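Long-range contact in secreted effector CSEP0064 (Blumeria graminis f. sp. hordei, PDB 6FMB), which binds host RNA as a non-catalytic relative of fungal RNases and protects host ribosomal RNA from degradation triggered by ribosome-inactivating proteins, which keeps host cells alive: residues Ala24-Thr38 with Glu50-Gln64. Residues are numbered along the deposited sequence; the frame is centred on the assembly and turned at random. Where two conformers were deposited one is given.
Sequences AFNYRKESFHGYPAT and EVRQFPVEDSDANWQ
A24 O lies in the guanidinium plane of R52, whose NH1 meets one of its lone pairs along a nearly straight bond (2.9 Å); A24 CB packs on CB of F54. The F25 ring lies flat under the arginine, with R52 CD 3.5 Å from its centroid and 20° between ring and guanidinium. The R52 chain, extended at chi2 (-178°), carries NH1 on to a second carbonyl, Y27 O (2.7 Å), through a more bent bond, with Y27 O tilted out of that plane. A salt bridge from R52 NE to E50 OE2 (2.7 Å) helps hold the guanidinium's rotation. F32 CD2 meets F54 CZ at 3.7 Å, and W63 O lies at the F32 ring edge. Q64 O sits over the H33 ring. Y35 closes the type I' turn from F32; P55 CG lies over its ring, W63 CH2 touches Y35 CD1 obliquely (planes 82° apart), and a water links Y35 OH to Q53 NE2. After cis-P36, A37 N and O bond Q53 O (3.2 Å) and Q53 N (3.0 Å), and T38 CG2 covers the guanidinium face opposite F25. This is an antiparallel β-hairpin, 37-39 with 51-56, edging the central sheet of an RNase-like fold.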
loop_
_atom_site.group_PDB
_atom_site.type_symbol
_atom_site.label_atom_id
_atom_site.label_comp_id
_atom_site.label_asym_id
_atom_site.label_seq_id
_atom_site.Cartn_x
_atom_site.Cartn_y
_atom_site.Cartn_z
ATOM N N ALA A 24 4.864 6.493 1.239
ATOM C CA ALA A 24 5.488 5.794 0.096
ATOM C C ALA A 24 6.353 6.735 -0.723
ATOM O O ALA A 24 7.421 6.350 -1.183
ATOM C CB ALA A 24 4.423 5.159 -0.795
ATOM N N PHE A 25 5.854 7.950 -0.944
ATOM C CA PHE A 25 6.562 8.962 -1.759
ATOM C C PHE A 25 7.498 9.879 -0.962
ATOM O O PHE A 25 8.091 10.789 -1.522
ATOM C CB PHE A 25 5.576 9.719 -2.687
ATOM C CG PHE A 25 5.201 8.906 -3.905
ATOM C CD1 PHE A 25 4.180 7.955 -3.864
ATOM C CD2 PHE A 25 5.912 9.039 -5.076
ATOM C CE1 PHE A 25 3.902 7.143 -4.957
ATOM C CE2 PHE A 25 5.610 8.253 -6.186
ATOM C CZ PHE A 25 4.614 7.299 -6.121
ATOM N N ASN A 26 7.689 9.576 0.324
ATOM C CA ASN A 26 8.579 10.369 1.185
ATOM C C ASN A 26 10.020 9.888 1.179
ATOM O O ASN A 26 10.898 10.651 1.555
ATOM C CB ASN A 26 8.049 10.327 2.635
ATOM C CG ASN A 26 8.786 11.267 3.563
ATOM O OD1 ASN A 26 9.529 10.844 4.481
ATOM N ND2 ASN A 26 8.606 12.525 3.346
ATOM N N TYR A 27 10.263 8.624 0.827
ATOM C CA TYR A 27 11.577 7.984 1.036
ATOM C C TYR A 27 12.199 7.564 -0.295
ATOM O O TYR A 27 11.495 7.191 -1.224
ATOM C CB TYR A 27 11.434 6.724 1.901
ATOM C CG TYR A 27 10.835 6.995 3.264
ATOM C CD1 TYR A 27 11.573 7.642 4.268
ATOM C CD2 TYR A 27 9.532 6.598 3.572
ATOM C CE1 TYR A 27 11.023 7.891 5.512
ATOM C CE2 TYR A 27 8.972 6.858 4.826
ATOM C CZ TYR A 27 9.720 7.513 5.783
ATOM O OH TYR A 27 9.161 7.745 7.018
ATOM N N ARG A 28 13.510 7.706 -0.355
ATOM C CA ARG A 28 14.271 7.092 -1.509
ATOM C C ARG A 28 13.946 5.470 -1.590
ATOM O O ARG A 28 13.712 4.774 -0.578
ATOM C CB ARG A 28 15.803 7.233 -1.300
ATOM C CG ARG A 28 16.416 8.631 -1.075
ATOM C CD ARG A 28 17.807 8.638 -0.312
ATOM N NE ARG A 28 18.799 9.158 -1.248
ATOM C CZ ARG A 28 20.032 9.614 -1.100
ATOM N NH1 ARG A 28 20.535 9.953 -2.253
ATOM N NH2 ARG A 28 20.816 9.572 -0.040
ATOM N N LYS A 29 14.044 4.987 -2.811
ATOM C CA LYS A 29 13.790 3.563 -3.065
ATOM C C LYS A 29 14.466 2.630 -2.053
ATOM O O LYS A 29 15.686 2.696 -1.839
ATOM C CB LYS A 29 14.277 3.196 -4.477
ATOM C CG LYS A 29 14.128 1.719 -4.791
ATOM C CD LYS A 29 14.625 1.348 -6.177
ATOM C CE LYS A 29 14.574 -0.155 -6.336
ATOM N NZ LYS A 29 14.936 -0.725 -7.658
ATOM N N GLU A 30 13.658 1.760 -1.445
ATOM C CA GLU A 30 14.098 0.695 -0.535
ATOM C C GLU A 30 14.910 1.169 0.662
ATOM O O GLU A 30 15.624 0.400 1.244
ATOM C CB GLU A 30 14.826 -0.416 -1.326
ATOM C CG GLU A 30 13.782 -1.090 -2.198
ATOM C CD GLU A 30 14.187 -2.241 -3.055
ATOM O OE1 GLU A 30 13.413 -2.511 -3.999
ATOM O OE2 GLU A 30 15.161 -2.914 -2.774
ATOM N N SER A 31 14.754 2.428 1.045
ATOM C CA SER A 31 15.634 3.008 2.083
ATOM C C SER A 31 15.004 3.055 3.478
ATOM O O SER A 31 15.717 3.344 4.447
ATOM C CB SER A 31 16.064 4.403 1.664
ATOM O OG SER A 31 14.994 5.326 1.769
ATOM N N PHE A 32 13.697 2.808 3.591
ATOM C CA PHE A 32 13.011 2.834 4.894
ATOM C C PHE A 32 12.640 1.401 5.247
ATOM O O PHE A 32 11.597 0.888 4.835
ATOM C CB PHE A 32 11.783 3.763 4.853
ATOM C CG PHE A 32 11.127 3.969 6.194
ATOM C CD1 PHE A 32 11.684 4.826 7.148
ATOM C CD2 PHE A 32 9.942 3.310 6.510
ATOM C CE1 PHE A 32 11.079 5.001 8.380
ATOM C CE2 PHE A 32 9.332 3.497 7.743
ATOM C CZ PHE A 32 9.887 4.361 8.668
ATOM N N HIS A 33 13.551 0.734 5.956
ATOM C CA HIS A 33 13.392 -0.665 6.345
ATOM C C HIS A 33 13.075 -1.552 5.121
ATOM O O HIS A 33 12.297 -2.482 5.215
ATOM C CB HIS A 33 12.316 -0.776 7.449
ATOM C CG HIS A 33 12.585 0.112 8.624
ATOM N ND1 HIS A 33 13.335 -0.299 9.700
ATOM C CD2 HIS A 33 12.227 1.394 8.889
ATOM C CE1 HIS A 33 13.424 0.682 10.577
ATOM N NE2 HIS A 33 12.765 1.724 10.111
ATOM N N GLY A 34 13.725 -1.248 3.998
ATOM C CA GLY A 34 13.582 -2.042 2.783
ATOM C C GLY A 34 12.545 -1.567 1.773
ATOM O O GLY A 34 12.442 -2.157 0.690
ATOM N N TYR A 35 11.808 -0.501 2.109
ATOM C CA TYR A 35 10.694 -0.006 1.292
ATOM C C TYR A 35 10.863 1.491 1.035
ATOM O O TYR A 35 11.589 2.162 1.783
ATOM C CB TYR A 35 9.358 -0.336 2.011
ATOM C CG TYR A 35 9.135 -1.833 2.003
ATOM C CD1 TYR A 35 9.702 -2.649 2.970
ATOM C CD2 TYR A 35 8.443 -2.452 0.958
ATOM C CE1 TYR A 35 9.581 -4.035 2.917
ATOM C CE2 TYR A 35 8.292 -3.832 0.909
ATOM C CZ TYR A 35 8.869 -4.615 1.879
ATOM O OH TYR A 35 8.747 -5.978 1.828
ATOM N N PRO A 36 10.216 2.067 0.027
ATOM C CA PRO A 36 9.298 1.448 -0.928
ATOM C C PRO A 36 9.977 0.729 -2.090
ATOM O O PRO A 36 11.119 1.057 -2.454
ATOM C CB PRO A 36 8.550 2.674 -1.487
ATOM C CG PRO A 36 9.596 3.757 -1.473
ATOM C CD PRO A 36 10.328 3.518 -0.184
ATOM N N ALA A 37 9.255 -0.215 -2.688
ATOM C CA ALA A 37 9.611 -0.692 -4.019
ATOM C C ALA A 37 9.118 0.352 -5.021
ATOM O O ALA A 37 8.098 1.027 -4.782
ATOM C CB ALA A 37 8.984 -2.052 -4.320
ATOM N N THR A 38 9.815 0.474 -6.154
ATOM C CA THR A 38 9.427 1.423 -7.191
ATOM C C THR A 38 9.200 0.705 -8.512
ATOM O O THR A 38 9.866 -0.289 -8.846
ATOM C CB THR A 38 10.471 2.535 -7.400
ATOM O OG1 THR A 38 11.694 1.976 -7.894
ATOM C CG2 THR A 38 10.736 3.281 -6.111
ATOM N N GLU A 50 4.716 6.681 -12.109
ATOM C CA GLU A 50 5.483 5.894 -11.144
ATOM C C GLU A 50 4.561 5.330 -10.066
ATOM O O GLU A 50 3.739 6.058 -9.507
ATOM C CB GLU A 50 6.595 6.730 -10.491
ATOM C CG GLU A 50 7.430 5.959 -9.475
ATOM C CD GLU A 50 8.614 6.750 -8.897
ATOM O OE1 GLU A 50 9.381 7.306 -9.632
ATOM O OE2 GLU A 50 8.750 6.770 -7.674
ATOM N N VAL A 51 4.707 4.036 -9.790
ATOM C CA VAL A 51 3.961 3.360 -8.725
ATOM C C VAL A 51 4.955 2.894 -7.655
ATOM O O VAL A 51 6.096 2.508 -7.968
ATOM C CB VAL A 51 3.129 2.186 -9.303
ATOM C CG1 VAL A 51 2.609 1.256 -8.214
ATOM C CG2 VAL A 51 1.962 2.732 -10.102
ATOM N N ARG A 52 4.516 2.948 -6.404
ATOM C CA ARG A 52 5.306 2.507 -5.271
ATOM C C ARG A 52 4.510 1.540 -4.399
ATOM O O ARG A 52 3.281 1.645 -4.256
ATOM C CB ARG A 52 5.799 3.701 -4.450
ATOM C CG ARG A 52 6.847 4.516 -5.186
ATOM C CD ARG A 52 7.375 5.668 -4.363
ATOM N NE ARG A 52 8.527 6.261 -5.026
ATOM C CZ ARG A 52 9.542 6.863 -4.417
ATOM N NH1 ARG A 52 9.529 7.062 -3.116
ATOM N NH2 ARG A 52 10.556 7.305 -5.147
ATOM N N GLN A 53 5.254 0.594 -3.813
ATOM C CA GLN A 53 4.739 -0.385 -2.860
ATOM C C GLN A 53 5.214 -0.008 -1.457
ATOM O O GLN A 53 6.416 0.183 -1.260
ATOM C CB GLN A 53 5.218 -1.793 -3.201
ATOM C CG GLN A 53 4.625 -2.892 -2.310
ATOM C CD GLN A 53 5.586 -3.976 -1.884
ATOM O OE1 GLN A 53 6.772 -3.890 -2.130
ATOM N NE2 GLN A 53 5.067 -4.988 -1.196
ATOM N N PHE A 54 4.279 0.099 -0.494
ATOM C CA PHE A 54 4.672 0.441 0.876
ATOM C C PHE A 54 3.787 -0.346 1.826
ATOM O O PHE A 54 2.570 -0.454 1.604
ATOM C CB PHE A 54 4.570 1.956 1.127
ATOM C CG PHE A 54 5.298 2.409 2.371
ATOM C CD1 PHE A 54 6.663 2.700 2.338
ATOM C CD2 PHE A 54 4.634 2.551 3.589
ATOM C CE1 PHE A 54 7.345 3.072 3.483
ATOM C CE2 PHE A 54 5.321 2.944 4.735
ATOM C CZ PHE A 54 6.682 3.208 4.675
ATOM N N PRO A 55 4.368 -0.919 2.896
ATOM C CA PRO A 55 3.539 -1.730 3.782
ATOM C C PRO A 55 2.546 -0.911 4.620
ATOM O O PRO A 55 2.731 0.299 4.830
ATOM C CB PRO A 55 4.576 -2.445 4.689
ATOM C CG PRO A 55 5.872 -2.372 3.939
ATOM C CD PRO A 55 5.795 -1.011 3.302
ATOM N N VAL A 56 1.498 -1.581 5.101
ATOM C CA VAL A 56 0.462 -0.947 5.934
ATOM C C VAL A 56 0.092 -1.935 7.050
ATOM O O VAL A 56 0.218 -3.154 6.885
ATOM C CB VAL A 56 -0.754 -0.493 5.052
ATOM C CG1 VAL A 56 -1.534 -1.669 4.501
ATOM C CG2 VAL A 56 -1.702 0.461 5.794
ATOM N N GLU A 57 -0.346 -1.374 8.185
ATOM C CA GLU A 57 -0.738 -2.118 9.390
ATOM C C GLU A 57 -2.246 -2.226 9.511
ATOM O O GLU A 57 -2.976 -1.367 9.018
ATOM C CB GLU A 57 -0.270 -1.374 10.639
ATOM C CG GLU A 57 1.214 -1.106 10.724
ATOM C CD GLU A 57 2.000 -2.347 11.081
ATOM O OE1 GLU A 57 1.382 -3.415 11.250
ATOM O OE2 GLU A 57 3.232 -2.263 11.215
ATOM N N ASP A 58 -2.703 -3.260 10.205
ATOM C CA ASP A 58 -4.103 -3.355 10.617
ATOM C C ASP A 58 -4.387 -2.669 11.957
ATOM O O ASP A 58 -5.536 -2.541 12.337
ATOM C CB ASP A 58 -4.596 -4.820 10.589
ATOM C CG ASP A 58 -3.964 -5.722 11.654
ATOM O OD1 ASP A 58 -3.444 -5.235 12.668
ATOM O OD2 ASP A 58 -4.051 -6.958 11.500
ATOM N N SER A 59 -3.344 -2.224 12.650
ATOM C CA SER A 59 -3.432 -1.609 13.971
ATOM C C SER A 59 -3.201 -0.094 13.904
ATOM O O SER A 59 -2.958 0.446 12.824
ATOM C CB SER A 59 -2.364 -2.234 14.837
ATOM O OG SER A 59 -1.100 -2.031 14.276
ATOM N N ASP A 60 -3.259 0.581 15.055
ATOM C CA ASP A 60 -3.156 2.049 15.120
ATOM C C ASP A 60 -1.692 2.524 15.096
ATOM O O ASP A 60 -1.157 3.086 16.061
ATOM C CB ASP A 60 -3.868 2.556 16.382
ATOM C CG ASP A 60 -4.058 4.048 16.383
ATOM O OD1 ASP A 60 -4.333 4.644 15.321
ATOM O OD2 ASP A 60 -3.962 4.623 17.479
ATOM N N ALA A 61 -1.046 2.296 13.962
ATOM C CA ALA A 61 0.372 2.535 13.808
ATOM C C ALA A 61 0.697 2.540 12.328
ATOM O O ALA A 61 -0.063 2.015 11.522
ATOM C CB ALA A 61 1.150 1.414 14.493
ATOM N N ASN A 62 1.841 3.117 12.010
ATOM C CA ASN A 62 2.467 3.056 10.695
ATOM C C ASN A 62 3.595 2.023 10.678
ATOM O O ASN A 62 4.271 1.816 11.677
ATOM C CB ASN A 62 2.953 4.457 10.280
ATOM C CG ASN A 62 1.818 5.466 10.228
ATOM O OD1 ASN A 62 1.819 6.520 10.937
ATOM N ND2 ASN A 62 0.814 5.149 9.438
ATOM N N TRP A 63 3.773 1.351 9.557
ATOM C CA TRP A 63 4.766 0.278 9.459
ATOM C C TRP A 63 6.198 0.831 9.460
ATOM O O TRP A 63 6.475 1.846 8.814
ATOM C CB TRP A 63 4.499 -0.558 8.203
ATOM C CG TRP A 63 5.403 -1.765 8.032
ATOM C CD1 TRP A 63 5.122 -3.054 8.381
ATOM C CD2 TRP A 63 6.699 -1.795 7.422
ATOM N NE1 TRP A 63 6.160 -3.872 8.040
ATOM C CE2 TRP A 63 7.152 -3.131 7.465
ATOM C CE3 TRP A 63 7.526 -0.823 6.851
ATOM C CZ2 TRP A 63 8.392 -3.507 6.961
ATOM C CZ3 TRP A 63 8.746 -1.190 6.344
ATOM C CH2 TRP A 63 9.172 -2.533 6.406
ATOM N N GLN A 64 7.104 0.133 10.143
ATOM C CA GLN A 64 8.519 0.545 10.185
ATOM C C GLN A 64 9.437 -0.609 10.589
ATOM O O GLN A 64 10.280 -0.486 11.485
ATOM C CB GLN A 64 8.729 1.789 11.057
ATOM C CG GLN A 64 8.007 1.778 12.383
ATOM C CD GLN A 64 7.894 3.160 13.024
ATOM O OE1 GLN A 64 7.843 3.282 14.255
ATOM N NE2 GLN A 64 7.775 4.176 12.216
HETATM O O HOH W 1 6.752 -7.036 0.158
#